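Local coordinates for protein carbohydrate oxidase (Microdochium nivale, PDB 3RJA) that oxidises the C1 hydroxyl of mono-, oligo- and polysaccharides to lactones with an FAD cofactor, passing the electrons to oxygen to give hydrogen peroxide, at residues L218-K223 against F247-Y252; Y252-P257 against K347-F352; V344-K347 against F352-Y355. All coordinates share one frame; numbering follows the deposited sequence.

Contact 1: L218-K223 against F247-Y252; sequences LNWKNK and FRIGDY. With NAG (2-acetamido-2-deoxy-beta-D-glucopyranose), chain C; ABL ((2R,3R,4R,5R)-4,5-dihydroxy-2-(hydroxymethyl)-6-oxopiperidin-3-yl beta-D-glucopyranoside), chain G.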
loop_
_atom_site.group_PDB
_atom_site.type_symbol
_atom_site.label_atom_id
_atom_site.label_comp_id
_atom_site.label_asym_id
_atom_site.label_seq_id
_atom_site.Cartn_x
_atom_site.Cartn_y
_atom_site.Cartn_z
ATOM N N LEU A 218 -7.414 15.307 -19.636
ATOM C CA LEU A 218 -7.669 14.446 -20.782
ATOM C C LEU A 218 -8.828 14.929 -21.636
ATOM O O LEU A 218 -8.813 14.749 -22.849
ATOM C CB LEU A 218 -7.898 12.991 -20.355
ATOM C CG LEU A 218 -6.633 12.356 -19.762
ATOM C CD1 LEU A 218 -6.965 11.088 -18.963
ATOM C CD2 LEU A 218 -5.632 12.076 -20.905
ATOM N N ASN A 219 -9.812 15.539 -20.980
ATOM C CA ASN A 219 -11.094 15.897 -21.584
ATOM C C ASN A 219 -11.828 14.780 -22.346
ATOM O O ASN A 219 -12.289 15.006 -23.457
ATOM C CB ASN A 219 -10.961 17.169 -22.426
ATOM C CG ASN A 219 -10.547 18.353 -21.591
ATOM O OD1 ASN A 219 -11.162 18.635 -20.567
ATOM N ND2 ASN A 219 -9.490 19.033 -21.994
ATOM N N TRP A 220 -11.932 13.589 -21.736
ATOM C CA TRP A 220 -12.754 12.508 -22.282
ATOM C C TRP A 220 -14.225 12.757 -21.894
ATOM O O TRP A 220 -14.635 12.459 -20.763
ATOM C CB TRP A 220 -12.274 11.131 -21.780
ATOM C CG TRP A 220 -10.847 10.800 -22.117
ATOM C CD1 TRP A 220 -10.082 11.366 -23.097
ATOM C CD2 TRP A 220 -10.011 9.837 -21.464
ATOM N NE1 TRP A 220 -8.824 10.815 -23.107
ATOM C CE2 TRP A 220 -8.753 9.862 -22.121
ATOM C CE3 TRP A 220 -10.207 8.935 -20.402
ATOM C CZ2 TRP A 220 -7.692 9.022 -21.745
ATOM C CZ3 TRP A 220 -9.160 8.107 -20.030
ATOM C CH2 TRP A 220 -7.908 8.162 -20.695
ATOM N N LYS A 221 -14.994 13.326 -22.820
ATOM C CA LYS A 221 -16.377 13.736 -22.559
ATOM C C LYS A 221 -17.374 12.631 -22.838
ATOM O O LYS A 221 -18.544 12.771 -22.503
ATOM C CB LYS A 221 -16.758 14.972 -23.403
ATOM C CG LYS A 221 -15.839 16.205 -23.246
ATOM C CD LYS A 221 -15.618 16.536 -21.773
ATOM C CE LYS A 221 -14.983 17.898 -21.594
ATOM N NZ LYS A 221 -14.474 18.017 -20.200
ATOM N N ASN A 222 -16.933 11.533 -23.451
ATOM C CA ASN A 222 -17.845 10.425 -23.723
ATOM C C ASN A 222 -17.163 9.068 -23.777
ATOM O O ASN A 222 -15.930 8.982 -23.773
ATOM C CB ASN A 222 -18.644 10.675 -25.009
ATOM C CG ASN A 222 -17.752 10.846 -26.236
ATOM O OD1 ASN A 222 -16.787 10.094 -26.441
ATOM N ND2 ASN A 222 -18.084 11.835 -27.069
ATOM N N LYS A 223 -17.977 8.019 -23.824
ATOM C CA LYS A 223 -17.493 6.648 -23.832
ATOM C C LYS A 223 -16.427 6.413 -24.891
ATOM O O LYS A 223 -15.386 5.793 -24.601
ATOM C CB LYS A 223 -18.655 5.656 -24.016
ATOM C CG LYS A 223 -19.525 5.474 -22.761
ATOM C CD LYS A 223 -20.779 4.700 -23.146
ATOM C CE LYS A 223 -21.837 4.695 -22.083
ATOM N NZ LYS A 223 -22.596 3.426 -22.147
ATOM N N PHE A 247 3.556 7.264 -13.948
ATOM C CA PHE A 247 2.273 7.972 -14.032
ATOM C C PHE A 247 1.053 7.098 -13.816
ATOM O O PHE A 247 1.148 5.848 -13.746
ATOM C CB PHE A 247 2.173 8.777 -15.363
ATOM C CG PHE A 247 1.881 7.931 -16.601
ATOM C CD1 PHE A 247 2.867 7.145 -17.186
ATOM C CD2 PHE A 247 0.625 7.958 -17.183
ATOM C CE1 PHE A 247 2.602 6.389 -18.359
ATOM C CE2 PHE A 247 0.335 7.192 -18.361
ATOM C CZ PHE A 247 1.323 6.423 -18.935
ATOM N N ARG A 248 -0.080 7.778 -13.769
ATOM C CA ARG A 248 -1.393 7.134 -13.682
ATOM C C ARG A 248 -2.488 7.983 -14.330
ATOM O O ARG A 248 -2.305 9.173 -14.553
ATOM C CB ARG A 248 -1.762 6.824 -12.219
ATOM C CG ARG A 248 -1.642 7.997 -11.206
ATOM C CD ARG A 248 -2.466 7.669 -9.937
ATOM N NE ARG A 248 -2.108 8.449 -8.754
ATOM C CZ ARG A 248 -1.525 7.937 -7.668
ATOM N NH1 ARG A 248 -1.251 8.722 -6.634
ATOM N NH2 ARG A 248 -1.218 6.643 -7.608
ATOM N N ILE A 249 -3.619 7.352 -14.642
ATOM C CA ILE A 249 -4.851 8.078 -14.967
ATOM C C ILE A 249 -5.648 8.116 -13.672
ATOM O O ILE A 249 -5.795 7.089 -12.990
ATOM C CB ILE A 249 -5.730 7.366 -16.020
ATOM C CG1 ILE A 249 -4.969 7.149 -17.330
ATOM C CG2 ILE A 249 -7.048 8.147 -16.278
ATOM C CD1 ILE A 249 -5.534 5.996 -18.191
ATOM N N GLY A 250 -6.167 9.294 -13.329
ATOM C CA GLY A 250 -6.993 9.451 -12.147
ATOM C C GLY A 250 -8.172 10.344 -12.481
ATOM O O GLY A 250 -8.042 11.229 -13.312
ATOM N N ASP A 251 -9.318 10.082 -11.855
ATOM C CA ASP A 251 -10.476 10.968 -11.929
ATOM C C ASP A 251 -11.037 11.202 -10.530
ATOM O O ASP A 251 -11.534 10.266 -9.900
ATOM C CB ASP A 251 -11.548 10.372 -12.824
ATOM C CG ASP A 251 -12.674 11.372 -13.158
ATOM O OD1 ASP A 251 -12.655 12.539 -12.665
ATOM O OD2 ASP A 251 -13.574 10.962 -13.929
ATOM N N TYR A 252 -10.931 12.448 -10.070
ATOM C CA TYR A 252 -11.446 12.911 -8.787
ATOM C C TYR A 252 -12.637 13.871 -8.980
ATOM O O TYR A 252 -13.137 14.438 -8.011
ATOM C CB TYR A 252 -10.323 13.616 -8.002
ATOM C CG TYR A 252 -9.026 12.843 -8.123
ATOM C CD1 TYR A 252 -8.829 11.662 -7.380
ATOM C CD2 TYR A 252 -8.032 13.238 -9.019
ATOM C CE1 TYR A 252 -7.678 10.915 -7.514
ATOM C CE2 TYR A 252 -6.861 12.482 -9.158
ATOM C CZ TYR A 252 -6.699 11.329 -8.392
ATOM O OH TYR A 252 -5.568 10.567 -8.502
HETATM C C1 NAG C . -17.357 12.091 -28.283
HETATM C C2 NAG C . -18.379 12.184 -29.406
HETATM C C3 NAG C . -17.633 12.183 -30.721
HETATM C C4 NAG C . -16.642 13.334 -30.723
HETATM C C5 NAG C . -15.822 13.429 -29.428
HETATM C C6 NAG C . -15.177 14.800 -29.348
HETATM C C7 NAG C . -19.244 10.005 -30.091
HETATM C C8 NAG C . -20.345 8.993 -29.954
HETATM N N2 NAG C . -19.362 11.115 -29.366
HETATM O O3 NAG C . -18.525 12.328 -31.805
HETATM O O4 NAG C . -15.800 13.130 -31.835
HETATM O O5 NAG C . -16.617 13.283 -28.266
HETATM O O6 NAG C . -15.758 15.594 -30.354
HETATM O O7 NAG C . -18.294 9.795 -30.840
HETATM C C1A ABL G . -3.921 5.947 -2.111
HETATM O O1A ABL G . -3.366 4.829 -2.220
HETATM C C2A ABL G . -3.693 7.050 -3.164
HETATM O O2A ABL G . -2.354 6.920 -3.639
HETATM C C3A ABL G . -3.945 8.481 -2.625
HETATM O O3A ABL G . -4.016 9.356 -3.778
HETATM C C4A ABL G . -5.283 8.523 -1.912
HETATM O O1 ABL G . -5.589 9.855 -1.428
HETATM C C5A ABL G . -5.240 7.551 -0.683
HETATM N N5 ABL G . -4.750 6.201 -1.069
HETATM C C6A ABL G . -6.638 7.327 -0.050
HETATM O O6A ABL G . -6.586 6.978 1.346
HETATM C C1 ABL G . -6.482 10.708 -2.200
HETATM C C2 ABL G . -7.159 11.755 -1.280
HETATM O O2 ABL G . -7.888 11.061 -0.261
HETATM C C3 ABL G . -8.070 12.657 -2.123
HETATM O O3 ABL G . -8.702 13.655 -1.322
HETATM C C4 ABL G . -7.232 13.278 -3.287
HETATM O O4 ABL G . -8.010 14.141 -4.104
HETATM C C5 ABL G . -6.620 12.159 -4.140
HETATM O O5 ABL G . -5.801 11.333 -3.278
HETATM C C6 ABL G . -5.820 12.697 -5.332
HETATM O O6 ABL G . -4.830 13.613 -4.990
#

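Contact 2: Y252-P257 against K347-F352; sequences YGAGNP and KVKDRF. With ABL ((2R,3R,4R,5R)-4,5-dihydroxy-2-(hydroxymethyl)-6-oxopiperidin-3-yl beta-D-glucopyranoside), chain G.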
loop_
_atom_site.group_PDB
_atom_site.type_symbol
_atom_site.label_atom_id
_atom_site.label_comp_id
_atom_site.label_asym_id
_atom_site.label_seq_id
_atom_site.Cartn_x
_atom_site.Cartn_y
_atom_site.Cartn_z
ATOM N N TYR A 252 -10.931 12.448 -10.070
ATOM C CA TYR A 252 -11.446 12.911 -8.787
ATOM C C TYR A 252 -12.637 13.871 -8.980
ATOM O O TYR A 252 -13.137 14.438 -8.011
ATOM C CB TYR A 252 -10.323 13.616 -8.002
ATOM C CG TYR A 252 -9.026 12.843 -8.123
ATOM C CD1 TYR A 252 -8.829 11.662 -7.380
ATOM C CD2 TYR A 252 -8.032 13.238 -9.019
ATOM C CE1 TYR A 252 -7.678 10.915 -7.514
ATOM C CE2 TYR A 252 -6.861 12.482 -9.158
ATOM C CZ TYR A 252 -6.699 11.329 -8.392
ATOM O OH TYR A 252 -5.568 10.567 -8.502
ATOM N N GLY A 253 -13.081 14.023 -10.226
ATOM C CA GLY A 253 -14.128 14.989 -10.596
ATOM C C GLY A 253 -15.334 14.368 -11.288
ATOM O O GLY A 253 -16.010 15.039 -12.057
ATOM N N ALA A 254 -15.608 13.087 -11.022
ATOM C CA ALA A 254 -16.767 12.399 -11.605
ATOM C C ALA A 254 -16.931 12.767 -13.074
ATOM O O ALA A 254 -18.015 13.210 -13.482
ATOM C CB ALA A 254 -18.068 12.760 -10.823
ATOM N N GLY A 255 -15.847 12.635 -13.847
ATOM C CA GLY A 255 -15.889 12.897 -15.282
ATOM C C GLY A 255 -14.822 13.848 -15.777
ATOM O O GLY A 255 -14.915 14.337 -16.897
ATOM N N ASN A 256 -13.816 14.118 -14.949
ATOM C CA ASN A 256 -12.690 14.975 -15.334
ATOM C C ASN A 256 -11.354 14.220 -15.251
ATOM O O ASN A 256 -10.444 14.622 -14.513
ATOM C CB ASN A 256 -12.655 16.244 -14.461
ATOM C CG ASN A 256 -11.716 17.327 -15.007
ATOM O OD1 ASN A 256 -11.462 17.415 -16.214
ATOM N ND2 ASN A 256 -11.199 18.154 -14.108
ATOM N N PRO A 257 -11.208 13.120 -16.020
ATOM C CA PRO A 257 -9.943 12.378 -15.881
ATOM C C PRO A 257 -8.662 13.164 -16.283
ATOM O O PRO A 257 -8.680 14.053 -17.164
ATOM C CB PRO A 257 -10.134 11.169 -16.811
ATOM C CG PRO A 257 -11.120 11.626 -17.842
ATOM C CD PRO A 257 -12.069 12.549 -17.082
ATOM N N LYS A 347 -22.886 9.499 -12.387
ATOM C CA LYS A 347 -24.200 9.884 -11.834
ATOM C C LYS A 347 -24.250 9.682 -10.309
ATOM O O LYS A 347 -25.255 10.005 -9.650
ATOM C CB LYS A 347 -25.326 9.093 -12.514
ATOM C CG LYS A 347 -25.524 9.456 -13.989
ATOM C CD LYS A 347 -26.621 8.597 -14.628
ATOM C CE LYS A 347 -26.438 8.423 -16.147
ATOM N NZ LYS A 347 -27.025 7.106 -16.650
ATOM N N VAL A 348 -23.172 9.130 -9.750
ATOM C CA VAL A 348 -23.062 9.019 -8.296
ATOM C C VAL A 348 -22.553 10.353 -7.770
ATOM O O VAL A 348 -21.377 10.697 -7.934
ATOM C CB VAL A 348 -22.153 7.857 -7.837
ATOM C CG1 VAL A 348 -22.035 7.863 -6.305
ATOM C CG2 VAL A 348 -22.730 6.523 -8.271
ATOM N N LYS A 349 -23.439 11.099 -7.122
ATOM C CA LYS A 349 -23.112 12.463 -6.707
ATOM C C LYS A 349 -23.243 12.687 -5.212
ATOM O O LYS A 349 -22.884 13.758 -4.705
ATOM C CB LYS A 349 -23.997 13.479 -7.458
ATOM C CG LYS A 349 -24.001 13.317 -8.994
ATOM C CD LYS A 349 -22.647 13.717 -9.664
ATOM C CE LYS A 349 -22.369 15.232 -9.563
ATOM N NZ LYS A 349 -21.076 15.659 -10.221
ATOM N N ASP A 350 -23.778 11.707 -4.501
ATOM C CA ASP A 350 -24.035 11.886 -3.078
ATOM C C ASP A 350 -22.785 11.751 -2.200
ATOM O O ASP A 350 -22.819 12.122 -1.009
ATOM C CB ASP A 350 -25.165 10.971 -2.582
ATOM C CG ASP A 350 -24.823 9.510 -2.678
ATOM O OD1 ASP A 350 -24.199 9.076 -3.676
ATOM O OD2 ASP A 350 -25.201 8.771 -1.747
ATOM N N ARG A 351 -21.677 11.262 -2.771
ATOM C CA ARG A 351 -20.420 11.280 -2.020
ATOM C C ARG A 351 -19.201 11.398 -2.967
ATOM O O ARG A 351 -19.353 11.258 -4.174
ATOM C CB ARG A 351 -20.327 10.039 -1.108
ATOM C CG ARG A 351 -19.990 8.760 -1.854
ATOM C CD ARG A 351 -21.178 8.221 -2.621
ATOM N NE ARG A 351 -21.023 6.791 -2.823
ATOM C CZ ARG A 351 -21.998 5.966 -3.171
ATOM N NH1 ARG A 351 -21.722 4.684 -3.320
ATOM N NH2 ARG A 351 -23.261 6.425 -3.350
ATOM N N PHE A 352 -18.023 11.668 -2.413
ATOM C CA PHE A 352 -16.784 11.696 -3.199
ATOM C C PHE A 352 -16.348 10.267 -3.596
ATOM O O PHE A 352 -16.444 9.322 -2.792
ATOM C CB PHE A 352 -15.688 12.368 -2.386
ATOM C CG PHE A 352 -14.359 12.412 -3.067
ATOM C CD1 PHE A 352 -14.189 13.113 -4.251
ATOM C CD2 PHE A 352 -13.255 11.742 -2.514
ATOM C CE1 PHE A 352 -12.949 13.148 -4.891
ATOM C CE2 PHE A 352 -11.993 11.772 -3.139
ATOM C CZ PHE A 352 -11.842 12.480 -4.328
HETATM C C1A ABL G . -3.921 5.947 -2.111
HETATM O O1A ABL G . -3.366 4.829 -2.220
HETATM C C2A ABL G . -3.693 7.050 -3.164
HETATM O O2A ABL G . -2.354 6.920 -3.639
HETATM C C3A ABL G . -3.945 8.481 -2.625
HETATM O O3A ABL G . -4.016 9.356 -3.778
HETATM C C4A ABL G . -5.283 8.523 -1.912
HETATM O O1 ABL G . -5.589 9.855 -1.428
HETATM C C5A ABL G . -5.240 7.551 -0.683
HETATM N N5 ABL G . -4.750 6.201 -1.069
HETATM C C6A ABL G . -6.638 7.327 -0.050
HETATM O O6A ABL G . -6.586 6.978 1.346
HETATM C C1 ABL G . -6.482 10.708 -2.200
HETATM C C2 ABL G . -7.159 11.755 -1.280
HETATM O O2 ABL G . -7.888 11.061 -0.261
HETATM C C3 ABL G . -8.070 12.657 -2.123
HETATM O O3 ABL G . -8.702 13.655 -1.322
HETATM C C4 ABL G . -7.232 13.278 -3.287
HETATM O O4 ABL G . -8.010 14.141 -4.104
HETATM C C5 ABL G . -6.620 12.159 -4.140
HETATM O O5 ABL G . -5.801 11.333 -3.278
HETATM C C6 ABL G . -5.820 12.697 -5.332
HETATM O O6 ABL G . -4.830 13.613 -4.990
HETATM O O HOH W 1 -20.415 13.892 -12.897
#

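Contact 3: V344-K347 against F352-Y355; sequences VSNK and FWFY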
loop_
_atom_site.group_PDB
_atom_site.type_symbol
_atom_site.label_atom_id
_atom_site.label_comp_id
_atom_site.label_asym_id
_atom_site.label_seq_id
_atom_site.Cartn_x
_atom_site.Cartn_y
_atom_site.Cartn_z
ATOM N N VAL A 344 -23.171 4.761 -14.702
ATOM C CA VAL A 344 -23.332 4.676 -13.225
ATOM C C VAL A 344 -22.462 5.701 -12.472
ATOM O O VAL A 344 -22.976 6.667 -11.881
ATOM C CB VAL A 344 -23.095 3.228 -12.699
ATOM C CG1 VAL A 344 -23.360 3.159 -11.193
ATOM C CG2 VAL A 344 -24.018 2.201 -13.449
ATOM N N SER A 345 -21.148 5.508 -12.518
ATOM C CA SER A 345 -20.230 6.298 -11.694
ATOM C C SER A 345 -20.414 7.805 -11.772
ATOM O O SER A 345 -20.473 8.472 -10.731
ATOM C CB SER A 345 -18.760 5.905 -11.948
ATOM O OG SER A 345 -18.650 4.499 -12.009
ATOM N N ASN A 346 -20.479 8.343 -12.990
ATOM C CA ASN A 346 -20.597 9.805 -13.177
ATOM C C ASN A 346 -21.948 10.385 -12.699
ATOM O O ASN A 346 -22.108 11.606 -12.571
ATOM C CB ASN A 346 -20.258 10.237 -14.635
ATOM C CG ASN A 346 -18.757 10.086 -14.974
ATOM O OD1 ASN A 346 -17.926 9.705 -14.130
ATOM N ND2 ASN A 346 -18.410 10.362 -16.240
ATOM N N LYS A 347 -22.886 9.499 -12.387
ATOM C CA LYS A 347 -24.200 9.884 -11.834
ATOM C C LYS A 347 -24.250 9.682 -10.309
ATOM O O LYS A 347 -25.255 10.005 -9.650
ATOM C CB LYS A 347 -25.326 9.093 -12.514
ATOM C CG LYS A 347 -25.524 9.456 -13.989
ATOM C CD LYS A 347 -26.621 8.597 -14.628
ATOM C CE LYS A 347 -26.438 8.423 -16.147
ATOM N NZ LYS A 347 -27.025 7.106 -16.650
ATOM N N PHE A 352 -18.023 11.668 -2.413
ATOM C CA PHE A 352 -16.784 11.696 -3.199
ATOM C C PHE A 352 -16.348 10.267 -3.596
ATOM O O PHE A 352 -16.444 9.322 -2.792
ATOM C CB PHE A 352 -15.688 12.368 -2.386
ATOM C CG PHE A 352 -14.359 12.412 -3.067
ATOM C CD1 PHE A 352 -14.189 13.113 -4.251
ATOM C CD2 PHE A 352 -13.255 11.742 -2.514
ATOM C CE1 PHE A 352 -12.949 13.148 -4.891
ATOM C CE2 PHE A 352 -11.993 11.772 -3.139
ATOM C CZ PHE A 352 -11.842 12.480 -4.328
ATOM N N TRP A 353 -15.908 10.101 -4.836
ATOM C CA TRP A 353 -15.310 8.838 -5.252
ATOM C C TRP A 353 -14.195 9.153 -6.229
ATOM O O TRP A 353 -14.218 10.210 -6.867
ATOM C CB TRP A 353 -16.329 7.850 -5.865
ATOM C CG TRP A 353 -17.022 8.336 -7.134
ATOM C CD1 TRP A 353 -18.298 8.870 -7.230
ATOM C CD2 TRP A 353 -16.500 8.322 -8.479
ATOM N NE1 TRP A 353 -18.579 9.197 -8.536
ATOM C CE2 TRP A 353 -17.499 8.886 -9.325
ATOM C CE3 TRP A 353 -15.282 7.906 -9.049
ATOM C CZ2 TRP A 353 -17.326 9.019 -10.725
ATOM C CZ3 TRP A 353 -15.096 8.058 -10.431
ATOM C CH2 TRP A 353 -16.113 8.626 -11.253
ATOM N N PHE A 354 -13.233 8.229 -6.339
ATOM C CA PHE A 354 -12.241 8.255 -7.400
ATOM C C PHE A 354 -11.831 6.841 -7.856
ATOM O O PHE A 354 -12.078 5.846 -7.156
ATOM C CB PHE A 354 -11.031 9.112 -7.007
ATOM C CG PHE A 354 -10.158 8.499 -5.940
ATOM C CD1 PHE A 354 -9.263 7.479 -6.254
ATOM C CD2 PHE A 354 -10.208 8.977 -4.616
ATOM C CE1 PHE A 354 -8.427 6.921 -5.263
ATOM C CE2 PHE A 354 -9.385 8.443 -3.623
ATOM C CZ PHE A 354 -8.490 7.403 -3.948
ATOM N N TYR A 355 -11.238 6.760 -9.046
ATOM C CA TYR A 355 -10.418 5.595 -9.414
ATOM C C TYR A 355 -9.025 6.126 -9.777
ATOM O O TYR A 355 -8.867 7.284 -10.155
ATOM C CB TYR A 355 -11.015 4.809 -10.591
ATOM C CG TYR A 355 -10.999 5.594 -11.888
ATOM C CD1 TYR A 355 -9.849 5.653 -12.669
ATOM C CD2 TYR A 355 -12.143 6.293 -12.327
ATOM C CE1 TYR A 355 -9.827 6.367 -13.851
ATOM C CE2 TYR A 355 -12.138 7.014 -13.511
ATOM C CZ TYR A 355 -10.970 7.046 -14.265
ATOM O OH TYR A 355 -10.914 7.759 -15.431
#

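Contact 1: L218-K223 against F247-Y252
Leu218 and Trp220 meet Ile249 on the helix-covered side of the eight-stranded antiparallel sheet of the substrate domain, where the loop between strand 211-217 and helix 223-239 folds over strand 245-251. The contact is small, about 96 Å² in all, and purely apolar. Ile249 crosses both partners at about a right angle and divides its two branches between them: CG2, anti to the backbone N, lies 4.0 Å from CD1 of Leu218, while CD1, at the end of the other branch, lies 4.1 Å from CH2 of Trp220. That second approach is to the indole edge, close to the ring plane. One indole face is taken by Leu218, whose CD1 sits 3.5 Å above the plane and toward the rim, and helix 223-239 adds Ala226 and Ile230 to the packing round the ring.

Strand 245-251 also serves the sugar pocket. Arg248 projects its extended chain to the other side, its NH2 salt-bridged to Asp358. Tyr252, next along the chain after Asp251, lays one ring face against the hydroxymethyl carbon C6 of the substrate analogue, which lies 3.3 Å above the ring plane, displaced toward the rim; its OH is hydrogen-bonded to Glu260 and Gln356. With an alanine here, that hydroxymethyl carbon would probably lose the ring face beside it, and Glu260 and Gln356 a shared hydrogen-bonding partner. At the far end of the loop, Asn222 is the N-cap of helix 223-239: its OD1 accepts from Ser225 N, while ND2 carries the N-glycan through a 1.4 Å covalent bond to NAG C1.

Contact 2: Y252-P257 against K347-F352
Phe352 turns the edge of its ring to Tyr252, joining the turn between strands 245-251 and 258-264 to the start of strand 352-359 beside the sugar site. The carbonyl O of Tyr252 lies in the plane of the Phe352 ring, 3.4 Å from CE1, where the weakly positive ring hydrogens face it. The same edge packs on the Tyr252 side chain, with CB 4.1 Å from CE1 of Phe352. Because CG of Phe352 is anti to its backbone N (chi1 178°), the ring is carried out from the strand across to the turn. It also borders the ligand, CE2 lying 4.1 Å from C3 of the analogue.

Farther along, Lys349 curls through three successive bends near -60°, which brings NZ to 4.2 Å from CB of Ala254; a neighbouring molecule in the crystal also touches Lys349, so the pose may partly reflect packing. A water joins the two segments here, donating to Ala254 O at 2.6 Å and accepting from Lys349 NZ at 3.3 Å. Arg351 points elsewhere: NH2 bonds Asp350 OD1 on its syn lone pair, and NE pairs with Asp390. Direct contact is therefore apolar and ring-edge to carbonyl beside the sugar, whereas at the exposed end the lysine charge reaches the turn through water.

Contact 3: V344-K347 against F352-Y355
The end of helix 332-345 and the first residues of strand 352-359 form a helix-loop-strand connection, the helix packing on one side of the substrate domain's antiparallel sheet and Trp353 filling the join. Trp353 supplies the strand's half of the contact, and Ser345 and Asn346 supply the other.

Ser345 comes over one face of the indole. Its CB stands 3.6 Å above the ring plane, toward the rim, and is 4.1 Å from the centroid of the six-membered ring, 29° off the normal: an off-centre CH-pi contact. Its carbonyl O also reaches the indole, 3.2 Å from CZ2 of Trp353. Asn346 arrives differently. Although its CB points away from the strand, the side chain swings back with CG anti to the carbonyl carbon, bringing OD1 to the indole edge, in the ring plane and 3.5 Å from CZ2 of Trp353. The amide itself is nearly coplanar with the indole, the two planes 14° apart.

Trp353 adopts chi1 62°, with CG between its backbone N and carbonyl carbon, which directs the indole from the strand toward the helix end. NE1 is hydrogen-bonded to Val348 O in the intervening loop. Phe405 and Trp409 of helix 403-414 meet the same indole edge-to-face and also touch Ser345. On the helix side, Lys347 N bonds Val344 O at 2.9 Å, a backbone bond that closes a turn at Val344-Lys347.

The indole is thus read in two ways: its face takes a slightly polarised CH of serine, while its electropositive rim meets the amide oxygen of Asn346 and, through NE1, the carbonyl of Val348, a pairing that probably helps to fix the ring's rotation in a buried setting.

Contacts 1 and 3 reach neighbouring strands of one sheet, 245-251 and 352-359, and contact 2 joins the loops that flank them. Contacts 1 and 2 share Tyr252, and contacts 2 and 3, with centres about 4 Å apart, share Lys347 and Phe352. Contact 1 lies about 12 Å from each of the others, centre to centre, and is tied to contact 2 by Leu218 N to Pro257 O at 3.0 Å and by Asp251 OD1 to Asn256 N at 3.0 Å. CD1 of Tyr252 packs 3.4 Å from CB of Phe354, which, like Tyr252, belongs to the substrate-analogue pocket. Trp353, on the helix side, keeps its side chain about 10 Å from that ligand.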